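Local coordinates for H subunit of photosynthetic reaction center complex (Rhodopseudomonas palustris, PDB 6Z5S), which forms the H subunit of the photosynthetic reaction centre, anchored by one transmembrane helix, and probably supports electron and proton transfer to the secondary quinone, at residues 138-143 with 164-169. Residues are numbered along the deposited sequence; the frame is centred on the assembly and turned at random.
Sequences MFLDPR and TEVWVD
Met138 and Leu140, in the loop that follows strand 129-131, rest on Val168 and Val166, alternate residues on one face of strand 161-169. Met138 sets out toward the strand. Its CB and CG stay back from the valine, with CG beside the backbone N and anti to the carbonyl carbon (chi1 -47°). SD is the first atom to arrive, 4.1 Å from Val168 CG2. A bend at the last torsion (chi3 59°) then brings the terminal methyl to the same branch, Met138 CE lying 4.2 Å from Val168 CG2, so thioether and methyl share one valine methyl, met tip to tip. CE also lies 4.3 Å from the backbone O of Asp169, a loose van der Waals approach, not a hydrogen bond.

Leu140 lies obliquely across Val166, branch against branch: Leu140 CD2 is 4.1 Å from Val166 CG1, and Leu140 CD1 is 4.2 Å from Val166 CG2. Both forks are thus used.

The main chains stay well apart, with 8.6 Å between the CA atoms of Leu140 and Val166; the loop therefore lies over the sheet through its side chains and adds no strand to it. Trp167, between the two valines in sequence, serves the other face, packing on Ile129, Tyr177 and Leu190 within the antiparallel sheet of the PRC-barrel region. Another protein chain packs apolar side chains on Met138 and Leu140 and hydrogen-bonds to the backbone of Phe139, which places the loop between the sheet and a neighbouring subunit.

No hydrogen bond or salt bridge joins the two segments. Cohesion here is mainly dispersive and hydrophobic, with 172 Å² buried, both sides summed; it relies on apolar contact and burial, with no directional bond between the segments to fix its geometry.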
loop_
_atom_site.group_PDB
_atom_site.type_symbol
_atom_site.label_atom_id
_atom_site.label_comp_id
_atom_site.label_asym_id
_atom_site.label_seq_id
_atom_site.Cartn_x
_atom_site.Cartn_y
_atom_site.Cartn_z
ATOM N N MET D 138 29.579 -11.072 21.542
ATOM C CA MET D 138 29.352 -10.210 20.397
ATOM C C MET D 138 30.665 -9.593 19.942
ATOM O O MET D 138 31.607 -9.446 20.725
ATOM C CB MET D 138 28.343 -9.112 20.730
ATOM C CG MET D 138 27.104 -9.620 21.438
ATOM S SD MET D 138 25.868 -8.334 21.632
ATOM C CE MET D 138 25.602 -7.897 19.922
ATOM N N PHE D 139 30.718 -9.233 18.664
ATOM C CA PHE D 139 31.946 -8.747 18.059
ATOM C C PHE D 139 31.598 -7.869 16.869
ATOM O O PHE D 139 30.550 -8.032 16.240
ATOM C CB PHE D 139 32.851 -9.910 17.642
ATOM C CG PHE D 139 32.141 -10.977 16.866
ATOM C CD1 PHE D 139 31.499 -12.011 17.522
ATOM C CD2 PHE D 139 32.111 -10.949 15.486
ATOM C CE1 PHE D 139 30.839 -12.991 16.818
ATOM C CE2 PHE D 139 31.451 -11.932 14.779
ATOM C CZ PHE D 139 30.814 -12.953 15.447
ATOM N N LEU D 140 32.504 -6.951 16.553
ATOM C CA LEU D 140 32.207 -5.876 15.617
ATOM C C LEU D 140 32.120 -6.324 14.163
ATOM O O LEU D 140 31.857 -5.466 13.314
ATOM C CB LEU D 140 33.257 -4.775 15.756
ATOM C CG LEU D 140 32.928 -3.762 16.849
ATOM C CD1 LEU D 140 34.063 -2.786 17.036
ATOM C CD2 LEU D 140 31.648 -3.034 16.511
ATOM N N ASP D 141 32.314 -7.613 13.850
ATOM C CA ASP D 141 32.174 -8.082 12.474
ATOM C C ASP D 141 33.138 -7.345 11.554
ATOM O O ASP D 141 32.718 -6.450 10.812
ATOM C CB ASP D 141 30.738 -7.910 11.976
ATOM C CG ASP D 141 30.488 -8.620 10.663
ATOM O OD1 ASP D 141 29.343 -8.570 10.169
ATOM O OD2 ASP D 141 31.435 -9.229 10.125
ATOM N N PRO D 142 34.428 -7.691 11.567
ATOM C CA PRO D 142 35.441 -6.853 10.908
ATOM C C PRO D 142 35.194 -6.595 9.431
ATOM O O PRO D 142 35.999 -5.924 8.778
ATOM C CB PRO D 142 36.734 -7.650 11.111
ATOM C CG PRO D 142 36.282 -9.052 11.278
ATOM C CD PRO D 142 34.984 -8.977 12.012
ATOM N N ARG D 143 34.106 -7.144 8.886
ATOM C CA ARG D 143 33.693 -6.799 7.532
ATOM C C ARG D 143 33.546 -5.294 7.347
ATOM O O ARG D 143 33.743 -4.781 6.240
ATOM C CB ARG D 143 32.380 -7.501 7.198
ATOM C CG ARG D 143 32.523 -8.989 6.990
ATOM C CD ARG D 143 33.056 -9.275 5.606
ATOM N NE ARG D 143 32.308 -8.546 4.588
ATOM C CZ ARG D 143 32.405 -8.775 3.284
ATOM N NH1 ARG D 143 33.218 -9.718 2.830
ATOM N NH2 ARG D 143 31.688 -8.058 2.431
ATOM N N THR D 164 36.715 5.045 22.483
ATOM C CA THR D 164 37.204 4.053 23.428
ATOM C C THR D 164 36.422 2.750 23.386
ATOM O O THR D 164 37.017 1.672 23.468
ATOM C CB THR D 164 37.156 4.631 24.845
ATOM O OG1 THR D 164 38.189 5.609 24.993
ATOM C CG2 THR D 164 37.338 3.543 25.886
ATOM N N GLU D 165 35.102 2.816 23.250
ATOM C CA GLU D 165 34.281 1.619 23.300
ATOM C C GLU D 165 33.038 1.825 22.455
ATOM O O GLU D 165 32.560 2.949 22.289
ATOM C CB GLU D 165 33.899 1.273 24.742
ATOM C CG GLU D 165 33.271 -0.094 24.915
ATOM C CD GLU D 165 34.211 -1.220 24.543
ATOM O OE1 GLU D 165 35.443 -1.017 24.590
ATOM O OE2 GLU D 165 33.719 -2.316 24.205
ATOM N N VAL D 166 32.521 0.727 21.920
ATOM C CA VAL D 166 31.305 0.729 21.121
ATOM C C VAL D 166 30.191 0.139 21.970
ATOM O O VAL D 166 30.294 -1.001 22.435
ATOM C CB VAL D 166 31.485 -0.063 19.819
ATOM C CG1 VAL D 166 30.179 -0.134 19.059
ATOM C CG2 VAL D 166 32.559 0.577 18.973
ATOM N N TRP D 167 29.136 0.914 22.183
ATOM C CA TRP D 167 27.970 0.443 22.911
ATOM C C TRP D 167 26.980 -0.161 21.931
ATOM O O TRP D 167 26.679 0.439 20.896
ATOM C CB TRP D 167 27.313 1.583 23.683
ATOM C CG TRP D 167 28.109 2.066 24.835
ATOM C CD1 TRP D 167 29.412 2.452 24.826
ATOM C CD2 TRP D 167 27.653 2.227 26.175
ATOM N NE1 TRP D 167 29.800 2.839 26.079
ATOM C CE2 TRP D 167 28.734 2.713 26.927
ATOM C CE3 TRP D 167 26.436 2.003 26.814
ATOM C CZ2 TRP D 167 28.634 2.981 28.281
ATOM C CZ3 TRP D 167 26.339 2.268 28.155
ATOM C CH2 TRP D 167 27.428 2.754 28.877
ATOM N N VAL D 168 26.475 -1.344 22.257
ATOM C CA VAL D 168 25.608 -2.082 21.355
ATOM C C VAL D 168 24.309 -2.432 22.061
ATOM O O VAL D 168 24.215 -2.446 23.291
ATOM C CB VAL D 168 26.283 -3.359 20.820
ATOM C CG1 VAL D 168 27.589 -3.011 20.149
ATOM C CG2 VAL D 168 26.508 -4.338 21.942
ATOM N N ASP D 169 23.303 -2.723 21.246
ATOM C CA ASP D 169 21.996 -3.161 21.703
ATOM C C ASP D 169 21.944 -4.681 21.633
ATOM O O ASP D 169 22.255 -5.266 20.593
ATOM C CB ASP D 169 20.897 -2.546 20.837
ATOM C CG ASP D 169 19.505 -2.793 21.382
ATOM O OD1 ASP D 169 19.318 -3.730 22.181
ATOM O OD2 ASP D 169 18.585 -2.038 21.006
#